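Local coordinates for conserved exported protein (Bacteroides fragilis, PDB 3CLW) that is of unknown function but probably hydrolyses O-glycosidic bonds, with a TIM-barrel fold of the family 30 glycoside hydrolases, at residues A[49-54]-A[59-64]; A[41-46]-A[118-123]; A[392-397]-A[470-475]; A[400-405]-A[463-468]. One frame throughout, in Å; residues are numbered along the deposited sequence.

Contact 1 (A[49-54]-A[59-64]); sequences LFKREF and NPIGMA
Ile61 packs into the bend of backbone running from Lys51 to Phe54, and the contact is densest here. Its N-H is given to Glu53 O (N to O 2.9 Å, N-H...O angle 146°), nearly along the C=O axis. CG1 takes the position between the backbone N and the carbonyl carbon (chi1 64°), which lays it 3.5 Å from Lys51 O and carries CD1 onto the aliphatic chain of Lys51, 3.5 Å from CD. Ala64 adds a second close patch, its CB 3.5 Å from Arg52 CG; beyond that methylene the arginine bends at chi2 and takes its NE to Phe401 O. Segment 49-54 holds the end of helix 39-50 and the chain that leaves it, and 59-64 lies in the loop that leads on to strand 68-71, a helix-to-strand connection of the TIM barrel, pinched by a single beta bridge between Phe54 and Pro60. Water 1 bridges Lys51 O and Ala64 N, accepting at 2.9 Å from Ala64 N, an N-H that is poorly angled for Leu49 O. Toward solvent the packing slackens. The Phe54 ring touches Pro60 lightly, CE1 to CG at 4.1 Å, and packs edge-to-face with Phe401, while Phe54 CA makes a C-H...O contact of 3.2 Å with Asn59 O. The ammonium end of Lys51 and the carboxylate of Glu53 lead away from the 59-64 loop.

Contact 2 (A[41-46]-A[118-123]); sequences KKEKIA and RERGMN
The guanidinium of Arg120 lies flat on a methyl group: Ala46 CB sits 3.6 Å above the centre of one face, while the edge of the same group is turned to a carboxylate. The arrangement belongs to a salt-bridge network of Glu43, Glu119 and Arg120 that ties together two helices of the TIM barrel, 39-50 and 108-119. Arg120 follows the second helix, which ends in a Schellman motif with Gly121 at the C-prime position. Stretched out as far as NE, its side chain reaches across to the first helix, and NE pairs there with Asp47, while NH1 turns back to Ala116 O. Glu119 OE2 contributes only charge, in a long pair 3.8 Å from Arg120 NH1 and well off the guanidinium plane; its negative charge near Glu43 would probably be eased by the arginine between them. Glu43, bent at chi2, receives a nearly straight bond from Arg120 NH2 at OE1 (3.2 Å, 164°), with the oxygen close to the guanidinium plane but the nitrogen 42° out of the carboxylate plane.

Contact 3 (A[392-397]-A[470-475]); sequences MLWTTA and DKNLRY
Met392 O is gripped twice in the helix that brings Trp394 against Asn472: Thr396 N and Thr396 OG1, the latter at 2.8 Å, reach it from opposite faces of its carbonyl plane. Across the contact the interaction is one of faces. The amide of Asn472 lies almost parallel to the indole, the planes only 8° apart, with its CG over the NE1-CD1 bond, 3.3 Å from Trp394 NE1. Asn472 CB stands 3.3 Å from the centroid of the five-membered ring of Trp394, 4° off its normal, as a CH-pi contact. Leu393 CD2 covers the other face 3.4 Å above the plane, so the indole is clamped. Trp394 NE1 and Asn472 ND2 are both donors and do not bond; NE1 is satisfied by Thr389 OG1, and Asn472 OD1 by Lys391 NZ. Leu473 has CG anti to its N (chi1 -159°) and reaches over with CD2 to Ala397 CB at 3.5 Å. Its left-handed backbone forms a G1 beta bulge with Arg474, both facing Leu466. Helix 391-400 thus packs against the turn joining strands 461-467 and 474-480 through Trp394 and Ala397, and meets helix 328-347 through Met392, Thr395 and Thr396.

Contact 4 (A[400-405]-A[463-468]); sequences SFFVRP and KVYLTT
Phe402 and Tyr465 make the whole of the contact, ring on ring. The Phe402 ring comes corner first: its CZ stands over the centre of one Tyr465 face, 3.3 Å above the plane, and is 3.4 Å from Tyr465 CD2. With the ring planes at 40° and the centroids 4.5 Å apart, this is an oblique aromatic pair. Each CG lies anti to the carbonyl carbon (chi1 -63° for Phe402), and each side chain points across to the other. Further packing surrounds both rings: Phe401 CD2 lies over one face of Phe402, Thr493 and Val495 of strand 490-495 touch it, and Tyr475 meets Tyr465. Polar bonds serve the loop instead. Arg404 NH2 donates to Ser400 O at 2.9 Å, close to its guanidinium plane, and Ala64 O is a further partner. The aromatic pair joins this loop to the antiparallel strands 461-467, 474-480 and 490-495, consistent with the barrel-plus-beta-domain architecture of family 30 glycoside hydrolases.

Along the chain, contact 1 falls within the span bracketed by contact 2, and both use helix 39-50; contacts 3 and 4 come later, contact 4 lying within the span of contact 3. Contacts 3 and 4 have centres about 8 Å apart and lie on the neighbouring antiparallel strands 474-480 and 461-467. Contact 1 is the hub, its centre about 10 to 11 Å from those of the other three: it meets contact 2 through Phe50 and Arg120, contact 3 through the Asn59-Tyr475 hydrogen bond, and contact 4 through Phe401. Contact 2 lies about 19 Å from contacts 3 and 4, centre to centre, without touching them. The loop after helix 39-50 therefore connects barrel helices with C-terminal strands.

Contact 1 (A[49-54]-A[59-64])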
loop_
_atom_site.group_PDB
_atom_site.type_symbol
_atom_site.label_atom_id
_atom_site.label_comp_id
_atom_site.label_asym_id
_atom_site.label_seq_id
_atom_site.Cartn_x
_atom_site.Cartn_y
_atom_site.Cartn_z
ATOM N N LEU A 49 -7.975 9.099 7.437
ATOM C CA LEU A 49 -7.133 7.913 7.208
ATOM C C LEU A 49 -7.686 6.661 7.881
ATOM O O LEU A 49 -7.728 5.616 7.263
ATOM C CB LEU A 49 -5.722 8.188 7.713
ATOM C CG LEU A 49 -4.897 9.252 7.004
ATOM C CD1 LEU A 49 -3.479 9.388 7.566
ATOM C CD2 LEU A 49 -4.816 8.928 5.557
ATOM N N PHE A 50 -8.140 6.797 9.135
ATOM C CA PHE A 50 -8.308 5.656 10.043
ATOM C C PHE A 50 -9.708 5.410 10.595
ATOM O O PHE A 50 -10.018 4.275 10.963
ATOM C CB PHE A 50 -7.354 5.786 11.236
ATOM C CG PHE A 50 -5.932 5.968 10.841
ATOM C CD1 PHE A 50 -5.301 5.030 9.989
ATOM C CD2 PHE A 50 -5.208 7.072 11.301
ATOM C CE1 PHE A 50 -3.978 5.202 9.598
ATOM C CE2 PHE A 50 -3.870 7.253 10.931
ATOM C CZ PHE A 50 -3.250 6.305 10.074
ATOM N N LYS A 51 -10.528 6.459 10.669
ATOM C CA LYS A 51 -11.732 6.403 11.489
ATOM C C LYS A 51 -12.871 5.780 10.696
ATOM O O LYS A 51 -13.271 6.294 9.670
ATOM C CB LYS A 51 -12.101 7.806 12.015
ATOM C CG LYS A 51 -13.181 7.817 13.091
ATOM C CD LYS A 51 -13.359 9.214 13.637
ATOM C CE LYS A 51 -14.354 9.274 14.781
ATOM N NZ LYS A 51 -14.437 10.683 15.299
ATOM N N ARG A 52 -13.355 4.636 11.157
ATOM C CA ARG A 52 -14.422 3.946 10.442
ATOM C C ARG A 52 -15.798 4.368 11.011
ATOM O O ARG A 52 -16.394 3.662 11.817
ATOM C CB ARG A 52 -14.212 2.414 10.494
ATOM C CG ARG A 52 -14.737 1.647 9.272
ATOM C CD ARG A 52 -16.224 1.431 9.335
ATOM N NE ARG A 52 -16.738 0.809 8.117
ATOM C CZ ARG A 52 -18.001 0.432 7.953
ATOM N NH1 ARG A 52 -18.881 0.632 8.918
ATOM N NH2 ARG A 52 -18.395 -0.080 6.802
ATOM N N GLU A 53 -16.275 5.532 10.577
ATOM C CA GLU A 53 -17.556 6.097 11.030
ATOM C C GLU A 53 -18.239 6.806 9.885
ATOM O O GLU A 53 -17.610 7.173 8.876
ATOM C CB GLU A 53 -17.363 7.124 12.156
ATOM C CG GLU A 53 -16.548 6.626 13.329
ATOM C CD GLU A 53 -17.311 6.596 14.635
ATOM O OE1 GLU A 53 -17.715 5.486 15.077
ATOM O OE2 GLU A 53 -17.494 7.684 15.227
ATOM N N PHE A 54 -19.539 7.023 10.074
ATOM C CA PHE A 54 -20.345 7.779 9.138
ATOM C C PHE A 54 -20.566 9.142 9.760
ATOM O O PHE A 54 -20.618 9.269 10.981
ATOM C CB PHE A 54 -21.677 7.071 8.869
ATOM C CG PHE A 54 -21.530 5.667 8.306
ATOM C CD1 PHE A 54 -21.429 5.453 6.945
ATOM C CD2 PHE A 54 -21.533 4.570 9.136
ATOM C CE1 PHE A 54 -21.321 4.174 6.429
ATOM C CE2 PHE A 54 -21.435 3.274 8.620
ATOM C CZ PHE A 54 -21.331 3.085 7.277
ATOM N N ASN A 59 -22.751 9.257 5.418
ATOM C CA ASN A 59 -21.588 9.170 4.517
ATOM C C ASN A 59 -20.346 8.752 5.270
ATOM O O ASN A 59 -20.051 9.334 6.321
ATOM C CB ASN A 59 -21.246 10.528 3.871
ATOM C CG ASN A 59 -22.424 11.187 3.201
ATOM O OD1 ASN A 59 -23.079 10.606 2.336
ATOM N ND2 ASN A 59 -22.692 12.423 3.588
ATOM N N PRO A 60 -19.573 7.794 4.707
ATOM C CA PRO A 60 -18.292 7.380 5.305
ATOM C C PRO A 60 -17.386 8.596 5.476
ATOM O O PRO A 60 -17.358 9.465 4.591
ATOM C CB PRO A 60 -17.711 6.446 4.250
ATOM C CG PRO A 60 -18.939 5.876 3.529
ATOM C CD PRO A 60 -19.848 7.078 3.441
ATOM N N ILE A 61 -16.662 8.696 6.584
ATOM C CA ILE A 61 -15.864 9.897 6.783
ATOM C C ILE A 61 -14.471 9.868 6.154
ATOM O O ILE A 61 -13.784 10.897 6.120
ATOM C CB ILE A 61 -15.742 10.323 8.279
ATOM C CG1 ILE A 61 -15.009 9.273 9.102
ATOM C CG2 ILE A 61 -17.109 10.724 8.874
ATOM C CD1 ILE A 61 -14.455 9.862 10.372
ATOM N N GLY A 62 -14.068 8.711 5.634
ATOM C CA GLY A 62 -12.697 8.538 5.165
ATOM C C GLY A 62 -12.406 7.147 4.625
ATOM O O GLY A 62 -13.326 6.366 4.381
ATOM N N MET A 63 -11.124 6.856 4.433
ATOM C CA MET A 63 -10.705 5.539 3.945
ATOM C C MET A 63 -10.882 4.423 4.982
ATOM O O MET A 63 -11.077 3.283 4.604
ATOM C CB MET A 63 -9.254 5.588 3.477
ATOM C CG MET A 63 -9.035 6.040 2.005
ATOM S SD MET A 63 -7.313 6.399 1.584
ATOM C CE MET A 63 -7.506 6.590 -0.079
ATOM N N ALA A 64 -10.801 4.770 6.271
ATOM C CA ALA A 64 -10.713 3.815 7.369
ATOM C C ALA A 64 -9.718 2.680 7.028
ATOM O O ALA A 64 -10.072 1.508 7.039
ATOM C CB ALA A 64 -12.090 3.240 7.734
HETATM O O HOH W 1 -11.747 7.052 7.748
#

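Contact 2 (A[41-46]-A[118-123])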
loop_
_atom_site.group_PDB
_atom_site.type_symbol
_atom_site.label_atom_id
_atom_site.label_comp_id
_atom_site.label_asym_id
_atom_site.label_seq_id
_atom_site.Cartn_x
_atom_site.Cartn_y
_atom_site.Cartn_z
ATOM N N LYS A 41 -6.027 20.111 12.618
ATOM C CA LYS A 41 -5.682 19.636 11.281
ATOM C C LYS A 41 -5.077 18.202 11.286
ATOM O O LYS A 41 -5.495 17.358 10.522
ATOM C CB LYS A 41 -4.742 20.643 10.595
ATOM C CG LYS A 41 -5.392 22.027 10.425
ATOM C CD LYS A 41 -4.622 22.884 9.446
ATOM C CE LYS A 41 -5.286 24.269 9.288
ATOM N NZ LYS A 41 -4.347 25.182 8.641
ATOM N N LYS A 42 -4.088 17.974 12.148
ATOM C CA LYS A 42 -3.584 16.630 12.518
ATOM C C LYS A 42 -4.724 15.605 12.710
ATOM O O LYS A 42 -4.713 14.482 12.129
ATOM C CB LYS A 42 -2.852 16.753 13.864
ATOM C CG LYS A 42 -1.391 16.862 13.753
ATOM C CD LYS A 42 -0.758 17.542 14.925
ATOM C CE LYS A 42 -0.824 16.830 16.236
ATOM N NZ LYS A 42 0.414 17.152 17.015
ATOM N N GLU A 43 -5.690 15.997 13.552
ATOM C CA GLU A 43 -6.808 15.128 13.921
ATOM C C GLU A 43 -7.692 14.830 12.745
ATOM O O GLU A 43 -8.128 13.693 12.563
ATOM C CB GLU A 43 -7.631 15.750 15.036
ATOM C CG GLU A 43 -6.749 16.212 16.136
ATOM C CD GLU A 43 -6.874 15.428 17.397
ATOM O OE1 GLU A 43 -6.698 14.183 17.370
ATOM O OE2 GLU A 43 -7.158 16.084 18.435
ATOM N N LYS A 44 -7.969 15.866 11.967
ATOM C CA LYS A 44 -8.736 15.734 10.741
ATOM C C LYS A 44 -8.085 14.756 9.738
ATOM O O LYS A 44 -8.772 13.930 9.155
ATOM C CB LYS A 44 -8.947 17.113 10.114
ATOM C CG LYS A 44 -9.524 17.120 8.685
ATOM C CD LYS A 44 -10.973 16.636 8.627
ATOM C CE LYS A 44 -11.796 17.534 7.649
ATOM N NZ LYS A 44 -13.287 17.463 7.892
ATOM N N ILE A 45 -6.780 14.893 9.516
ATOM C CA ILE A 45 -6.033 13.941 8.654
ATOM C C ILE A 45 -6.202 12.521 9.224
ATOM O O ILE A 45 -6.646 11.630 8.522
ATOM C CB ILE A 45 -4.542 14.340 8.526
ATOM C CG1 ILE A 45 -4.406 15.640 7.721
ATOM C CG2 ILE A 45 -3.696 13.207 7.898
ATOM C CD1 ILE A 45 -2.995 16.264 7.746
ATOM N N ALA A 46 -5.923 12.352 10.513
ATOM C CA ALA A 46 -6.103 11.060 11.171
ATOM C C ALA A 46 -7.518 10.456 11.007
ATOM O O ALA A 46 -7.661 9.236 10.791
ATOM C CB ALA A 46 -5.732 11.158 12.637
ATOM N N ARG A 118 -4.310 4.285 16.539
ATOM C CA ARG A 118 -4.785 3.354 17.571
ATOM C C ARG A 118 -6.042 3.925 18.240
ATOM O O ARG A 118 -7.027 3.220 18.427
ATOM C CB ARG A 118 -3.685 3.061 18.593
ATOM C CG ARG A 118 -4.083 2.032 19.673
ATOM C CD ARG A 118 -2.913 1.711 20.611
ATOM N NE ARG A 118 -2.366 2.919 21.230
ATOM C CZ ARG A 118 -1.278 2.939 21.996
ATOM N NH1 ARG A 118 -0.603 1.817 22.215
ATOM N NH2 ARG A 118 -0.846 4.089 22.518
ATOM N N GLU A 119 -6.004 5.227 18.539
ATOM C CA GLU A 119 -7.131 5.968 19.135
ATOM C C GLU A 119 -8.413 5.813 18.336
ATOM O O GLU A 119 -9.511 5.829 18.902
ATOM C CB GLU A 119 -6.768 7.453 19.193
ATOM C CG GLU A 119 -7.134 8.136 20.463
ATOM C CD GLU A 119 -6.719 9.611 20.446
ATOM O OE1 GLU A 119 -5.579 9.933 20.907
ATOM O OE2 GLU A 119 -7.530 10.440 19.946
ATOM N N ARG A 120 -8.263 5.682 17.015
ATOM C CA ARG A 120 -9.381 5.494 16.115
ATOM C C ARG A 120 -9.656 4.022 15.785
ATOM O O ARG A 120 -10.400 3.709 14.842
ATOM C CB ARG A 120 -9.155 6.322 14.860
ATOM C CG ARG A 120 -9.305 7.806 15.140
ATOM C CD ARG A 120 -8.476 8.634 14.217
ATOM N NE ARG A 120 -8.666 10.059 14.466
ATOM C CZ ARG A 120 -8.045 10.756 15.411
ATOM N NH1 ARG A 120 -7.170 10.151 16.211
ATOM N NH2 ARG A 120 -8.295 12.071 15.538
ATOM N N GLY A 121 -9.071 3.120 16.573
ATOM C CA GLY A 121 -9.420 1.696 16.478
ATOM C C GLY A 121 -8.626 0.932 15.419
ATOM O O GLY A 121 -9.017 -0.158 15.022
ATOM N N MET A 122 -7.505 1.501 14.974
ATOM C CA MET A 122 -6.658 0.849 13.989
ATOM C C MET A 122 -5.314 0.584 14.682
ATOM O O MET A 122 -4.522 1.515 14.903
ATOM C CB MET A 122 -6.487 1.749 12.750
ATOM C CG MET A 122 -5.989 1.065 11.466
ATOM S SD MET A 122 -4.475 0.080 11.472
ATOM C CE MET A 122 -3.287 1.362 11.626
ATOM N N ASN A 123 -5.071 -0.677 15.043
ATOM C CA ASN A 123 -3.827 -1.031 15.713
ATOM C C ASN A 123 -3.165 -2.203 14.963
ATOM O O ASN A 123 -3.151 -3.359 15.421
ATOM C CB ASN A 123 -4.079 -1.303 17.211
ATOM C CG ASN A 123 -2.796 -1.313 18.035
ATOM O OD1 ASN A 123 -1.691 -1.193 17.490
ATOM N ND2 ASN A 123 -2.935 -1.469 19.361
#

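Contact 3 (A[392-397]-A[470-475])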
loop_
_atom_site.group_PDB
_atom_site.type_symbol
_atom_site.label_atom_id
_atom_site.label_comp_id
_atom_site.label_asym_id
_atom_site.label_seq_id
_atom_site.Cartn_x
_atom_site.Cartn_y
_atom_site.Cartn_z
ATOM N N MET A 392 -8.996 10.015 -5.432
ATOM C CA MET A 392 -8.249 8.813 -5.157
ATOM C C MET A 392 -8.534 8.416 -3.730
ATOM O O MET A 392 -8.640 7.237 -3.441
ATOM C CB MET A 392 -6.741 9.007 -5.398
ATOM C CG MET A 392 -6.328 8.973 -6.906
ATOM S SD MET A 392 -4.681 9.517 -7.370
ATOM C CE MET A 392 -4.839 11.301 -7.072
ATOM N N LEU A 393 -8.699 9.387 -2.831
ATOM C CA LEU A 393 -9.029 9.014 -1.469
ATOM C C LEU A 393 -10.374 8.311 -1.474
ATOM O O LEU A 393 -10.530 7.247 -0.899
ATOM C CB LEU A 393 -9.031 10.227 -0.511
ATOM C CG LEU A 393 -9.226 9.917 0.990
ATOM C CD1 LEU A 393 -8.636 10.996 1.893
ATOM C CD2 LEU A 393 -10.699 9.765 1.330
ATOM N N TRP A 394 -11.351 8.918 -2.132
ATOM C CA TRP A 394 -12.714 8.397 -2.124
ATOM C C TRP A 394 -12.902 7.062 -2.882
ATOM O O TRP A 394 -13.646 6.172 -2.442
ATOM C CB TRP A 394 -13.685 9.517 -2.525
ATOM C CG TRP A 394 -13.517 10.669 -1.561
ATOM C CD1 TRP A 394 -12.987 11.917 -1.833
ATOM C CD2 TRP A 394 -13.803 10.655 -0.143
ATOM N NE1 TRP A 394 -12.986 12.668 -0.676
ATOM C CE2 TRP A 394 -13.447 11.912 0.368
ATOM C CE3 TRP A 394 -14.321 9.682 0.742
ATOM C CZ2 TRP A 394 -13.615 12.246 1.722
ATOM C CZ3 TRP A 394 -14.462 9.994 2.063
ATOM C CH2 TRP A 394 -14.103 11.271 2.556
ATOM N N THR A 395 -12.190 6.889 -3.978
ATOM C CA THR A 395 -12.304 5.633 -4.722
ATOM C C THR A 395 -11.616 4.492 -3.973
ATOM O O THR A 395 -12.086 3.351 -4.036
ATOM C CB THR A 395 -11.768 5.729 -6.161
ATOM O OG1 THR A 395 -10.379 6.078 -6.144
ATOM C CG2 THR A 395 -12.560 6.778 -6.956
ATOM N N THR A 396 -10.534 4.800 -3.256
ATOM C CA THR A 396 -9.924 3.810 -2.341
ATOM C C THR A 396 -10.927 3.431 -1.256
ATOM O O THR A 396 -11.138 2.251 -0.972
ATOM C CB THR A 396 -8.630 4.320 -1.672
ATOM O OG1 THR A 396 -7.684 4.674 -2.676
ATOM C CG2 THR A 396 -8.009 3.248 -0.789
ATOM N N ALA A 397 -11.558 4.447 -0.683
ATOM C CA ALA A 397 -12.557 4.256 0.373
ATOM C C ALA A 397 -13.725 3.359 -0.035
ATOM O O ALA A 397 -14.247 2.655 0.801
ATOM C CB ALA A 397 -13.063 5.636 0.913
ATOM N N ASP A 470 -18.682 14.581 -9.072
ATOM C CA ASP A 470 -19.395 15.437 -8.116
ATOM C C ASP A 470 -19.468 14.920 -6.661
ATOM O O ASP A 470 -19.800 15.678 -5.746
ATOM C CB ASP A 470 -20.856 15.560 -8.577
ATOM C CG ASP A 470 -21.012 16.341 -9.854
ATOM O OD1 ASP A 470 -20.296 17.367 -10.051
ATOM O OD2 ASP A 470 -21.850 15.910 -10.679
ATOM N N LYS A 471 -19.216 13.623 -6.458
ATOM C CA LYS A 471 -19.530 12.957 -5.195
ATOM C C LYS A 471 -18.308 12.288 -4.550
ATOM O O LYS A 471 -17.570 11.548 -5.214
ATOM C CB LYS A 471 -20.643 11.928 -5.433
ATOM C CG LYS A 471 -22.029 12.543 -5.736
ATOM C CD LYS A 471 -22.992 11.604 -6.496
ATOM C CE LYS A 471 -24.431 12.205 -6.605
ATOM N NZ LYS A 471 -24.485 13.659 -7.117
ATOM N N ASN A 472 -18.082 12.568 -3.262
ATOM C CA ASN A 472 -17.059 11.873 -2.484
ATOM C C ASN A 472 -17.719 10.773 -1.658
ATOM O O ASN A 472 -18.150 11.015 -0.543
ATOM C CB ASN A 472 -16.326 12.830 -1.545
ATOM C CG ASN A 472 -15.575 13.969 -2.291
ATOM O OD1 ASN A 472 -15.206 13.859 -3.469
ATOM N ND2 ASN A 472 -15.349 15.067 -1.575
ATOM N N LEU A 473 -17.804 9.567 -2.205
ATOM C CA LEU A 473 -18.401 8.426 -1.486
ATOM C C LEU A 473 -19.661 8.832 -0.719
ATOM O O LEU A 473 -19.735 8.761 0.508
ATOM C CB LEU A 473 -17.368 7.716 -0.593
ATOM C CG LEU A 473 -17.698 6.270 -0.185
ATOM C CD1 LEU A 473 -17.911 5.364 -1.406
ATOM C CD2 LEU A 473 -16.595 5.717 0.679
ATOM N N ARG A 474 -20.653 9.272 -1.476
ATOM C CA ARG A 474 -21.904 9.784 -0.923
ATOM C C ARG A 474 -22.869 8.645 -0.736
ATOM O O ARG A 474 -23.037 7.818 -1.629
ATOM C CB ARG A 474 -22.543 10.782 -1.886
ATOM C CG ARG A 474 -21.826 12.083 -2.032
ATOM C CD ARG A 474 -22.022 12.969 -0.823
ATOM N NE ARG A 474 -20.898 12.800 0.089
ATOM C CZ ARG A 474 -20.707 13.528 1.185
ATOM N NH1 ARG A 474 -19.645 13.280 1.944
ATOM N NH2 ARG A 474 -21.566 14.509 1.515
ATOM N N TYR A 475 -23.521 8.608 0.415
ATOM C CA TYR A 475 -24.512 7.593 0.666
ATOM C C TYR A 475 -25.779 7.879 -0.162
ATOM O O TYR A 475 -26.303 9.002 -0.137
ATOM C CB TYR A 475 -24.821 7.495 2.162
ATOM C CG TYR A 475 -25.984 6.579 2.491
ATOM C CD1 TYR A 475 -25.980 5.251 2.071
ATOM C CD2 TYR A 475 -27.081 7.043 3.222
ATOM C CE1 TYR A 475 -27.022 4.404 2.364
ATOM C CE2 TYR A 475 -28.148 6.192 3.522
ATOM C CZ TYR A 475 -28.111 4.873 3.088
ATOM O OH TYR A 475 -29.147 3.993 3.371
#

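Contact 4 (A[400-405]-A[463-468])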
loop_
_atom_site.group_PDB
_atom_site.type_symbol
_atom_site.label_atom_id
_atom_site.label_comp_id
_atom_site.label_asym_id
_atom_site.label_seq_id
_atom_site.Cartn_x
_atom_site.Cartn_y
_atom_site.Cartn_z
ATOM N N SER A 400 -11.703 0.285 0.841
ATOM C CA SER A 400 -11.142 0.205 2.182
ATOM C C SER A 400 -12.121 0.352 3.309
ATOM O O SER A 400 -11.978 -0.332 4.323
ATOM C CB SER A 400 -9.930 1.153 2.363
ATOM O OG SER A 400 -10.279 2.536 2.332
ATOM N N PHE A 401 -13.119 1.219 3.154
ATOM C CA PHE A 401 -14.078 1.521 4.264
ATOM C C PHE A 401 -15.033 0.329 4.515
ATOM O O PHE A 401 -15.461 0.091 5.638
ATOM C CB PHE A 401 -14.867 2.834 3.948
ATOM C CG PHE A 401 -15.788 3.315 5.057
ATOM C CD1 PHE A 401 -15.359 4.264 5.978
ATOM C CD2 PHE A 401 -17.105 2.867 5.142
ATOM C CE1 PHE A 401 -16.240 4.766 6.999
ATOM C CE2 PHE A 401 -17.991 3.337 6.168
ATOM C CZ PHE A 401 -17.551 4.286 7.089
ATOM N N PHE A 402 -15.321 -0.427 3.446
ATOM C CA PHE A 402 -16.290 -1.526 3.459
ATOM C C PHE A 402 -15.678 -2.966 3.394
ATOM O O PHE A 402 -16.253 -3.934 3.911
ATOM C CB PHE A 402 -17.257 -1.304 2.302
ATOM C CG PHE A 402 -18.059 -0.031 2.420
ATOM C CD1 PHE A 402 -19.141 0.040 3.298
ATOM C CD2 PHE A 402 -17.717 1.100 1.668
ATOM C CE1 PHE A 402 -19.893 1.207 3.413
ATOM C CE2 PHE A 402 -18.442 2.267 1.781
ATOM C CZ PHE A 402 -19.539 2.327 2.665
ATOM N N VAL A 403 -14.509 -3.085 2.776
ATOM C CA VAL A 403 -13.806 -4.374 2.662
ATOM C C VAL A 403 -12.812 -4.547 3.821
ATOM O O VAL A 403 -11.671 -4.100 3.751
ATOM C CB VAL A 403 -13.125 -4.565 1.257
ATOM C CG1 VAL A 403 -12.606 -6.013 1.105
ATOM C CG2 VAL A 403 -14.122 -4.281 0.124
ATOM N N ARG A 404 -13.271 -5.185 4.884
ATOM C CA ARG A 404 -12.562 -5.205 6.175
ATOM C C ARG A 404 -11.679 -6.453 6.371
ATOM O O ARG A 404 -11.950 -7.499 5.775
ATOM C CB ARG A 404 -13.591 -5.164 7.313
ATOM C CG ARG A 404 -14.477 -3.945 7.363
ATOM C CD ARG A 404 -13.871 -2.915 8.301
ATOM N NE ARG A 404 -13.233 -1.899 7.526
ATOM C CZ ARG A 404 -12.517 -0.912 8.018
ATOM N NH1 ARG A 404 -12.243 -0.809 9.310
ATOM N NH2 ARG A 404 -12.007 -0.057 7.160
ATOM N N PRO A 405 -10.639 -6.353 7.217
ATOM C CA PRO A 405 -9.752 -7.510 7.482
ATOM C C PRO A 405 -10.528 -8.774 7.804
ATOM O O PRO A 405 -11.402 -8.753 8.641
ATOM C CB PRO A 405 -8.952 -7.071 8.716
ATOM C CG PRO A 405 -8.875 -5.583 8.578
ATOM C CD PRO A 405 -10.195 -5.148 7.945
ATOM N N LYS A 463 -27.483 -0.885 0.500
ATOM C CA LYS A 463 -27.058 0.499 0.619
ATOM C C LYS A 463 -26.010 0.834 -0.426
ATOM O O LYS A 463 -25.084 0.053 -0.681
ATOM C CB LYS A 463 -26.551 0.776 2.029
ATOM C CG LYS A 463 -27.678 0.745 3.034
ATOM C CD LYS A 463 -27.205 0.860 4.478
ATOM C CE LYS A 463 -28.403 0.888 5.396
ATOM N NZ LYS A 463 -28.032 1.288 6.769
ATOM N N VAL A 464 -26.184 1.982 -1.064
ATOM C CA VAL A 464 -25.305 2.367 -2.137
ATOM C C VAL A 464 -24.506 3.592 -1.709
ATOM O O VAL A 464 -25.059 4.539 -1.106
ATOM C CB VAL A 464 -26.089 2.637 -3.436
ATOM C CG1 VAL A 464 -25.201 3.256 -4.497
ATOM C CG2 VAL A 464 -26.731 1.365 -3.937
ATOM N N TYR A 465 -23.200 3.541 -2.012
ATOM C CA TYR A 465 -22.244 4.620 -1.752
ATOM C C TYR A 465 -21.504 4.904 -3.040
ATOM O O TYR A 465 -20.995 3.982 -3.679
ATOM C CB TYR A 465 -21.288 4.204 -0.651
ATOM C CG TYR A 465 -21.978 3.788 0.618
ATOM C CD1 TYR A 465 -22.217 4.716 1.647
ATOM C CD2 TYR A 465 -22.407 2.467 0.810
ATOM C CE1 TYR A 465 -22.862 4.318 2.840
ATOM C CE2 TYR A 465 -23.037 2.071 1.993
ATOM C CZ TYR A 465 -23.276 2.998 2.993
ATOM O OH TYR A 465 -23.902 2.608 4.170
ATOM N N LEU A 466 -21.440 6.175 -3.423
ATOM C CA LEU A 466 -21.095 6.572 -4.785
ATOM C C LEU A 466 -20.057 7.692 -4.854
ATOM O O LEU A 466 -20.212 8.729 -4.183
ATOM C CB LEU A 466 -22.370 7.024 -5.496
ATOM C CG LEU A 466 -22.458 7.127 -7.011
ATOM C CD1 LEU A 466 -22.164 5.779 -7.632
ATOM C CD2 LEU A 466 -23.849 7.568 -7.415
ATOM N N THR A 467 -19.009 7.446 -5.657
ATOM C CA THR A 467 -17.957 8.415 -5.976
ATOM C C THR A 467 -17.975 8.765 -7.478
ATOM O O THR A 467 -17.870 7.901 -8.343
ATOM C CB THR A 467 -16.547 7.891 -5.587
ATOM O OG1 THR A 467 -16.524 7.562 -4.201
ATOM C CG2 THR A 467 -15.469 8.951 -5.851
ATOM N N THR A 468 -18.137 10.047 -7.771
ATOM C CA THR A 468 -18.142 10.528 -9.133
ATOM C C THR A 468 -17.339 11.824 -9.192
ATOM O O THR A 468 -16.700 12.231 -8.200
ATOM C CB THR A 468 -19.577 10.851 -9.616
ATOM O OG1 THR A 468 -20.090 11.941 -8.844
ATOM C CG2 THR A 468 -20.482 9.660 -9.477
#